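Long-range contacts in surface glycan binding protein B (Bacteroides ovatus, PDB 6E57), which binds mixed-linkage beta-glucan, probably at the cell surface of a gut bacterium, as part of its machinery for using cereal beta-glucans: residues E361-T369 and E378-L389; T218-G226 and I238-I246. One frame throughout, in Å; residues are numbered along the deposited sequence.

Contact 1: E361-T369 and E378-L389. With EDO (1,2-ethanediol), chain I.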
# COMPACT_ATOMS: atom_id res chain seq x y z
N GLU A 361 10.52 -35.98 4.27
CA GLU A 361 11.83 -35.45 3.91
C GLU A 361 11.70 -34.04 3.29
O GLU A 361 12.55 -33.19 3.52
CB GLU A 361 12.55 -36.48 3.02
CG GLU A 361 11.70 -37.04 1.86
CD GLU A 361 10.94 -38.35 2.07
OE1 GLU A 361 10.00 -38.39 2.89
OE2 GLU A 361 11.26 -39.33 1.37
N TYR A 362 10.63 -33.80 2.52
CA TYR A 362 10.32 -32.48 1.90
C TYR A 362 8.81 -32.36 1.65
O TYR A 362 8.08 -33.34 1.78
CB TYR A 362 11.09 -32.30 0.58
CG TYR A 362 10.64 -33.24 -0.51
CD1 TYR A 362 11.18 -34.51 -0.62
CD2 TYR A 362 9.66 -32.87 -1.42
CE1 TYR A 362 10.77 -35.39 -1.61
CE2 TYR A 362 9.24 -33.73 -2.42
CZ TYR A 362 9.80 -35.00 -2.51
OH TYR A 362 9.39 -35.87 -3.48
N HIS A 363 8.35 -31.16 1.27
CA HIS A 363 6.92 -30.90 1.05
C HIS A 363 6.71 -30.10 -0.24
O HIS A 363 7.09 -28.92 -0.31
CB HIS A 363 6.32 -30.19 2.27
CG HIS A 363 6.93 -30.60 3.57
ND1 HIS A 363 6.52 -31.73 4.25
CD2 HIS A 363 7.91 -30.04 4.30
CE1 HIS A 363 7.23 -31.85 5.35
NE2 HIS A 363 8.09 -30.83 5.41
N LYS A 364 6.09 -30.74 -1.23
CA LYS A 364 5.72 -30.12 -2.50
C LYS A 364 4.27 -30.50 -2.85
O LYS A 364 3.89 -31.65 -2.70
CB LYS A 364 6.66 -30.57 -3.62
CG LYS A 364 8.03 -29.93 -3.62
CD LYS A 364 8.72 -29.99 -4.97
CE LYS A 364 10.06 -29.29 -5.00
NZ LYS A 364 11.08 -29.99 -4.17
N MET A 365 3.50 -29.51 -3.33
CA MET A 365 2.13 -29.74 -3.82
C MET A 365 1.92 -28.99 -5.14
O MET A 365 2.63 -28.03 -5.45
CB MET A 365 1.09 -29.26 -2.80
CG MET A 365 0.94 -27.75 -2.73
SD MET A 365 -0.34 -27.22 -1.55
CE MET A 365 -1.81 -27.86 -2.34
N GLN A 366 0.93 -29.45 -5.91
CA GLN A 366 0.46 -28.78 -7.12
C GLN A 366 -1.01 -29.16 -7.36
O GLN A 366 -1.40 -30.32 -7.20
CB GLN A 366 1.32 -29.16 -8.33
CG GLN A 366 1.02 -28.33 -9.58
CD GLN A 366 1.78 -28.78 -10.81
OE1 GLN A 366 2.08 -29.96 -10.98
NE2 GLN A 366 2.07 -27.84 -11.69
N LEU A 367 -1.83 -28.16 -7.71
CA LEU A 367 -3.19 -28.39 -8.18
C LEU A 367 -3.13 -28.72 -9.67
O LEU A 367 -2.47 -28.03 -10.43
CB LEU A 367 -4.05 -27.14 -7.93
CG LEU A 367 -4.66 -27.02 -6.54
CD1 LEU A 367 -3.58 -26.96 -5.47
CD2 LEU A 367 -5.56 -25.80 -6.46
N ALA A 368 -3.82 -29.80 -10.07
CA ALA A 368 -3.74 -30.30 -11.43
C ALA A 368 -5.05 -30.96 -11.85
O ALA A 368 -5.95 -31.16 -11.03
CB ALA A 368 -2.59 -31.28 -11.54
N THR A 369 -5.13 -31.29 -13.14
CA THR A 369 -6.22 -32.05 -13.71
C THR A 369 -5.96 -33.54 -13.46
O THR A 369 -4.92 -33.91 -12.91
CB THR A 369 -6.37 -31.78 -15.21
OG1 THR A 369 -5.24 -32.36 -15.85
CG2 THR A 369 -6.47 -30.31 -15.54
N GLU A 378 3.84 -25.76 -9.32
CA GLU A 378 4.32 -26.60 -8.23
C GLU A 378 4.83 -25.67 -7.12
O GLU A 378 5.52 -24.69 -7.41
CB GLU A 378 5.40 -27.53 -8.80
CG GLU A 378 5.90 -28.60 -7.85
CD GLU A 378 7.04 -29.44 -8.43
OE1 GLU A 378 7.59 -29.04 -9.48
OE2 GLU A 378 7.37 -30.48 -7.83
N MET A 379 4.47 -25.96 -5.86
CA MET A 379 4.91 -25.14 -4.73
C MET A 379 5.65 -26.01 -3.71
O MET A 379 5.16 -27.06 -3.32
CB MET A 379 3.74 -24.46 -4.03
CG MET A 379 4.17 -23.71 -2.78
SD MET A 379 2.79 -23.00 -1.86
CE MET A 379 2.07 -24.47 -1.14
N GLU A 380 6.80 -25.51 -3.26
CA GLU A 380 7.58 -26.08 -2.16
C GLU A 380 7.29 -25.26 -0.89
O GLU A 380 7.22 -24.03 -0.95
CB GLU A 380 9.07 -26.05 -2.51
CG GLU A 380 9.92 -26.94 -1.63
CD GLU A 380 11.35 -27.16 -2.12
OE1 GLU A 380 11.77 -26.44 -3.06
OE2 GLU A 380 12.03 -28.05 -1.57
N PHE A 381 7.11 -25.95 0.24
CA PHE A 381 6.76 -25.29 1.51
C PHE A 381 7.34 -26.08 2.69
O PHE A 381 7.80 -27.21 2.52
CB PHE A 381 5.24 -25.14 1.62
CG PHE A 381 4.46 -26.41 1.49
CD1 PHE A 381 4.19 -26.96 0.24
CD2 PHE A 381 3.97 -27.07 2.61
CE1 PHE A 381 3.46 -28.13 0.12
CE2 PHE A 381 3.23 -28.24 2.49
CZ PHE A 381 2.98 -28.76 1.24
N THR A 382 7.32 -25.45 3.87
CA THR A 382 7.79 -26.08 5.12
C THR A 382 6.70 -26.04 6.21
O THR A 382 6.80 -26.81 7.17
CB THR A 382 9.07 -25.42 5.66
OG1 THR A 382 8.82 -24.03 5.86
CG2 THR A 382 10.26 -25.60 4.74
N GLU A 383 5.70 -25.16 6.08
CA GLU A 383 4.67 -24.95 7.11
C GLU A 383 3.29 -25.22 6.51
O GLU A 383 3.12 -25.21 5.29
CB GLU A 383 4.71 -23.52 7.65
CG GLU A 383 6.10 -23.03 8.05
CD GLU A 383 6.65 -23.57 9.35
OE1 GLU A 383 7.63 -22.98 9.87
OE2 GLU A 383 6.11 -24.59 9.86
N ASN A 384 2.31 -25.44 7.40
CA ASN A 384 0.89 -25.54 7.05
C ASN A 384 0.43 -24.22 6.43
O ASN A 384 0.99 -23.17 6.74
CB ASN A 384 0.01 -25.81 8.27
CG ASN A 384 0.33 -27.11 8.97
OD1 ASN A 384 1.10 -27.92 8.48
ND2 ASN A 384 -0.26 -27.30 10.14
N GLY A 385 -0.61 -24.28 5.59
CA GLY A 385 -1.12 -23.10 4.93
C GLY A 385 -2.40 -23.35 4.15
O GLY A 385 -3.01 -24.42 4.23
N GLU A 386 -2.80 -22.32 3.40
CA GLU A 386 -3.97 -22.32 2.55
C GLU A 386 -3.53 -21.90 1.14
O GLU A 386 -2.91 -20.85 0.99
CB GLU A 386 -5.04 -21.36 3.08
CG GLU A 386 -5.27 -21.48 4.58
CD GLU A 386 -6.42 -20.64 5.12
OE1 GLU A 386 -7.00 -19.84 4.35
OE2 GLU A 386 -6.74 -20.79 6.33
N TYR A 387 -3.83 -22.73 0.14
CA TYR A 387 -3.58 -22.41 -1.26
C TYR A 387 -4.90 -21.94 -1.91
O TYR A 387 -5.86 -22.70 -1.94
CB TYR A 387 -3.02 -23.64 -1.99
CG TYR A 387 -2.39 -23.34 -3.32
CD1 TYR A 387 -3.15 -23.19 -4.47
CD2 TYR A 387 -1.02 -23.21 -3.44
CE1 TYR A 387 -2.57 -22.91 -5.69
CE2 TYR A 387 -0.42 -22.94 -4.66
CZ TYR A 387 -1.19 -22.79 -5.79
OH TYR A 387 -0.59 -22.52 -6.99
N THR A 388 -4.93 -20.70 -2.40
CA THR A 388 -6.10 -20.19 -3.13
C THR A 388 -5.75 -20.06 -4.62
O THR A 388 -4.63 -19.76 -4.99
CB THR A 388 -6.62 -18.87 -2.55
OG1 THR A 388 -5.57 -17.91 -2.59
CG2 THR A 388 -7.12 -19.01 -1.13
N LEU A 389 -6.75 -20.32 -5.47
CA LEU A 389 -6.63 -20.27 -6.92
C LEU A 389 -7.99 -19.91 -7.52
O LEU A 389 -9.00 -20.54 -7.18
CB LEU A 389 -6.16 -21.64 -7.42
CG LEU A 389 -6.05 -21.79 -8.94
CD1 LEU A 389 -4.80 -21.09 -9.47
CD2 LEU A 389 -6.05 -23.26 -9.34
C1 EDO I . 4.06 -28.39 -15.03
O1 EDO I . 3.73 -27.08 -14.54
C2 EDO I . 2.83 -29.30 -14.96
O2 EDO I . 2.09 -29.24 -16.19
O HOH W 1 9.83 -28.79 1.41

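Contact 2: T218-G226 and I238-I246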
# COMPACT_ATOMS: atom_id res chain seq x y z
N THR A 218 -2.53 10.98 12.82
CA THR A 218 -3.99 11.00 12.96
C THR A 218 -4.40 10.42 14.32
O THR A 218 -3.76 9.48 14.82
CB THR A 218 -4.68 10.25 11.82
OG1 THR A 218 -6.09 10.31 12.03
CG2 THR A 218 -4.25 8.80 11.72
N ASN A 219 -5.47 10.99 14.89
CA ASN A 219 -6.14 10.48 16.08
C ASN A 219 -7.33 9.60 15.68
O ASN A 219 -7.91 8.92 16.54
CB ASN A 219 -6.63 11.61 16.98
CG ASN A 219 -5.51 12.48 17.51
OD1 ASN A 219 -4.65 11.99 18.24
ND2 ASN A 219 -5.52 13.75 17.16
N ALA A 220 -7.70 9.63 14.40
CA ALA A 220 -8.90 8.96 13.91
C ALA A 220 -8.68 7.45 13.92
O ALA A 220 -7.57 6.96 13.68
CB ALA A 220 -9.24 9.44 12.52
N SER A 221 -9.76 6.71 14.20
CA SER A 221 -9.83 5.29 13.96
C SER A 221 -9.91 5.07 12.45
O SER A 221 -10.98 5.21 11.86
CB SER A 221 -10.99 4.68 14.69
OG SER A 221 -10.99 5.07 16.06
N LEU A 222 -8.76 4.77 11.83
CA LEU A 222 -8.64 4.67 10.38
C LEU A 222 -8.39 3.21 9.99
O LEU A 222 -7.31 2.68 10.23
CB LEU A 222 -7.51 5.58 9.90
CG LEU A 222 -7.27 5.61 8.40
CD1 LEU A 222 -8.44 6.24 7.67
CD2 LEU A 222 -5.98 6.34 8.07
N VAL A 223 -9.40 2.59 9.38
CA VAL A 223 -9.30 1.27 8.79
C VAL A 223 -8.55 1.38 7.46
O VAL A 223 -8.93 2.18 6.59
CB VAL A 223 -10.70 0.65 8.60
CG1 VAL A 223 -10.65 -0.64 7.79
CG2 VAL A 223 -11.40 0.43 9.93
N ILE A 224 -7.50 0.57 7.30
CA ILE A 224 -6.53 0.72 6.21
C ILE A 224 -6.61 -0.47 5.24
O ILE A 224 -6.55 -0.27 4.03
CB ILE A 224 -5.11 0.90 6.77
CG1 ILE A 224 -4.99 2.17 7.62
CG2 ILE A 224 -4.08 0.88 5.65
CD1 ILE A 224 -3.79 2.18 8.54
N SER A 225 -6.69 -1.70 5.77
CA SER A 225 -6.63 -2.89 4.91
C SER A 225 -7.44 -4.04 5.51
O SER A 225 -7.63 -4.13 6.72
CB SER A 225 -5.20 -3.31 4.67
OG SER A 225 -4.71 -4.08 5.75
N GLY A 226 -7.91 -4.92 4.61
CA GLY A 226 -8.63 -6.13 4.95
C GLY A 226 -10.14 -5.94 4.92
O GLY A 226 -10.87 -6.87 5.22
N ILE A 238 -9.51 -6.91 10.34
CA ILE A 238 -9.36 -5.59 9.75
C ILE A 238 -8.18 -4.88 10.43
O ILE A 238 -8.03 -4.96 11.66
CB ILE A 238 -10.68 -4.81 9.88
CG1 ILE A 238 -11.73 -5.34 8.90
CG2 ILE A 238 -10.47 -3.32 9.73
CD1 ILE A 238 -13.13 -4.82 9.16
N SER A 239 -7.36 -4.18 9.64
CA SER A 239 -6.12 -3.55 10.10
C SER A 239 -6.20 -2.03 9.92
O SER A 239 -6.61 -1.55 8.87
CB SER A 239 -4.93 -4.11 9.37
OG SER A 239 -4.74 -5.47 9.71
N GLY A 240 -5.77 -1.29 10.96
CA GLY A 240 -5.88 0.17 11.02
C GLY A 240 -4.89 0.77 12.00
O GLY A 240 -3.84 0.18 12.25
N ILE A 241 -5.24 1.93 12.57
CA ILE A 241 -4.30 2.71 13.39
C ILE A 241 -4.87 2.96 14.79
O ILE A 241 -4.14 2.77 15.77
CB ILE A 241 -3.88 4.02 12.68
CG1 ILE A 241 -2.93 4.87 13.54
CG2 ILE A 241 -5.09 4.83 12.24
CD1 ILE A 241 -1.59 4.24 13.79
N ASN A 242 -6.13 3.38 14.92
CA ASN A 242 -6.69 3.67 16.25
C ASN A 242 -7.98 2.88 16.46
O ASN A 242 -9.03 3.43 16.78
CB ASN A 242 -6.90 5.18 16.46
CG ASN A 242 -5.60 5.95 16.53
OD1 ASN A 242 -4.70 5.59 17.29
ND2 ASN A 242 -5.50 7.03 15.77
N LEU A 243 -7.87 1.55 16.30
CA LEU A 243 -9.03 0.69 16.17
C LEU A 243 -9.58 0.27 17.55
O LEU A 243 -10.66 -0.31 17.61
CB LEU A 243 -8.65 -0.54 15.34
CG LEU A 243 -8.23 -0.27 13.89
CD1 LEU A 243 -8.20 -1.57 13.09
CD2 LEU A 243 -9.15 0.74 13.21
N GLU A 244 -8.86 0.59 18.63
CA GLU A 244 -9.32 0.27 19.99
C GLU A 244 -10.48 1.22 20.38
O GLU A 244 -11.29 0.88 21.25
CB GLU A 244 -8.17 0.31 21.00
CG GLU A 244 -7.82 1.69 21.53
CD GLU A 244 -6.94 2.54 20.63
OE1 GLU A 244 -6.78 2.18 19.44
OE2 GLU A 244 -6.41 3.56 21.12
N ASN A 245 -10.54 2.38 19.72
CA ASN A 245 -11.58 3.40 19.96
C ASN A 245 -12.91 3.02 19.29
O ASN A 245 -13.92 3.67 19.55
CB ASN A 245 -11.14 4.78 19.47
CG ASN A 245 -10.00 5.38 20.26
OD1 ASN A 245 -9.97 5.30 21.48
ND2 ASN A 245 -9.05 5.99 19.56
N ILE A 246 -12.90 1.99 18.42
CA ILE A 246 -14.11 1.58 17.70
C ILE A 246 -15.09 0.92 18.68
O ILE A 246 -14.71 0.02 19.44
CB ILE A 246 -13.77 0.65 16.52
CG1 ILE A 246 -12.97 1.41 15.45
CG2 ILE A 246 -15.03 0.01 15.95
CD1 ILE A 246 -12.67 0.61 14.19

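Contact 1: E361-T369 and E378-L389
Met365 and Met379 face each other as an antiparallel hydrogen-bonded pair, with Met379 N giving to Met365 O at 2.8 Å and Met365 N returning a bond to Met379 O, while Phe381 N continues the ladder to His363 O. Beyond that bond water 1 bridges the two segments, accepting from His363 N and donating to Phe381 O. Lys364 and Glu380, the non-hydrogen-bonded pair between, put their side chains on the other face of the ribbon from the two methionines. There Lys364 NZ forms a salt bridge with Glu380 OE2 at 3.4 Å; the Glu378 carboxylate lies nearer the methylenes of the same lysine than its ammonium group. Glu378 also touches Trp322 and comes close to a bound glucose, which places this face near the glycan. On the opposite face strand 364-369 of the hairpin packs over strand 385-389, their axes 9.7 Å apart and their directions 29° apart, a layering consistent with a beta-sandwich. Phe381 packs beside the hairpin: its chi1 of 56° sets the ring between its own backbone N and carbonyl carbon, bringing one face under His363 CB, 3.8 Å from the ring centroid, and an edge to Met365 N. Tyr354 meets the same ring edge-to-face. Met365 SD lies obliquely to two rings, 5.0 Å from the Phe381 centroid and 5.3 Å from that of Tyr387, a Met-aromatic contact with each. Met379 lies alongside Met365, pointing the same way, Met379 CE 3.7 Å from Met365 SD. Leu367 runs antiparallel alongside Tyr387 and Leu389: its CD1 meets Tyr387 CD1 at 3.9 Å, and its CD2 touches both that ring and Leu389 CD2. Gln366 NE2, held by Ala376 O, donates a weak hydrogen bond to O1 of an ethanediol probably left from crystallisation.

Contact 2: T218-G226 and I238-I246
The carboxamide of Asn242 reaches across to the carbonyls of the 218-220 turn: Thr218 O lies in its amide plane, 3.2 Å from ND2, and Ala220 O, tilted slightly from that plane, is 2.9 Å from the same nitrogen. Seen from the acceptors, ND2 sits well above both carbonyl planes rather than on a lone pair. With CG anti to its carbonyl carbon (chi1 -68°), Asn242 points its amide at this turn, while OD1 is held by Ser146 OG. The turn itself is an ST turn, Thr218 OG1 accepting from Ala220 N. Further on, strands 222-225 and 238-240 pair antiparallel through a classic beta bulge, in which Ile224 and Ser225 both face Ser239. Ser239 O accepts from Ile224 N at 2.8 Å and from Ser225 N at 3.1 Å, the first donor in the carbonyl plane and the second tilted from it; Ser239 N gives its own bond back to Ser225 O. The directions of the two short strands differ by 118°, well short of a straight antiparallel pair, and the next backbone bond, from Ile241 N to Leu222 O, is weak. Strand 222-225 also runs parallel to strand 292-294 on its other side, placing it inside the sheet framework of this domain. Ser221 OG donates to Asn242 O at 2.7 Å, so the backbone and the side chain of that asparagine both grip the incoming segment. Apolar side chains fill in beside these bonds. Ile241 CG2 packs on Leu222 CB, and Ile224 CD1 touches Gly240 CA at 3.8 Å. On the side away from Ile224, Val223 lays its two methyls against Ile238 CG2. Leu243 crosses Val223 at about a right angle, its CD2 4.0 Å from Val223 CG2.

Overall arrangement
From the N terminus the chain passes through two sheet-built regions before strand 209-217 leads into 218-226, and contact 2 closes there, round 227-237, which carries the short strand 229-231 and the start of strand 235-240. Backbone bonding of Thr218 to Val145 ties this start of the third region to the one before. Strand 292-294, paired with 222-225, and the long strand 299-315 carry the connection onward, the latter to strand 412-419 in the glycan-binding part. Contact 1 follows, closing round 370-377, which includes the pocket residues Tyr371 and Trp372. The contacts are in series, neither nested nor crossed, with centres about 34 Å apart.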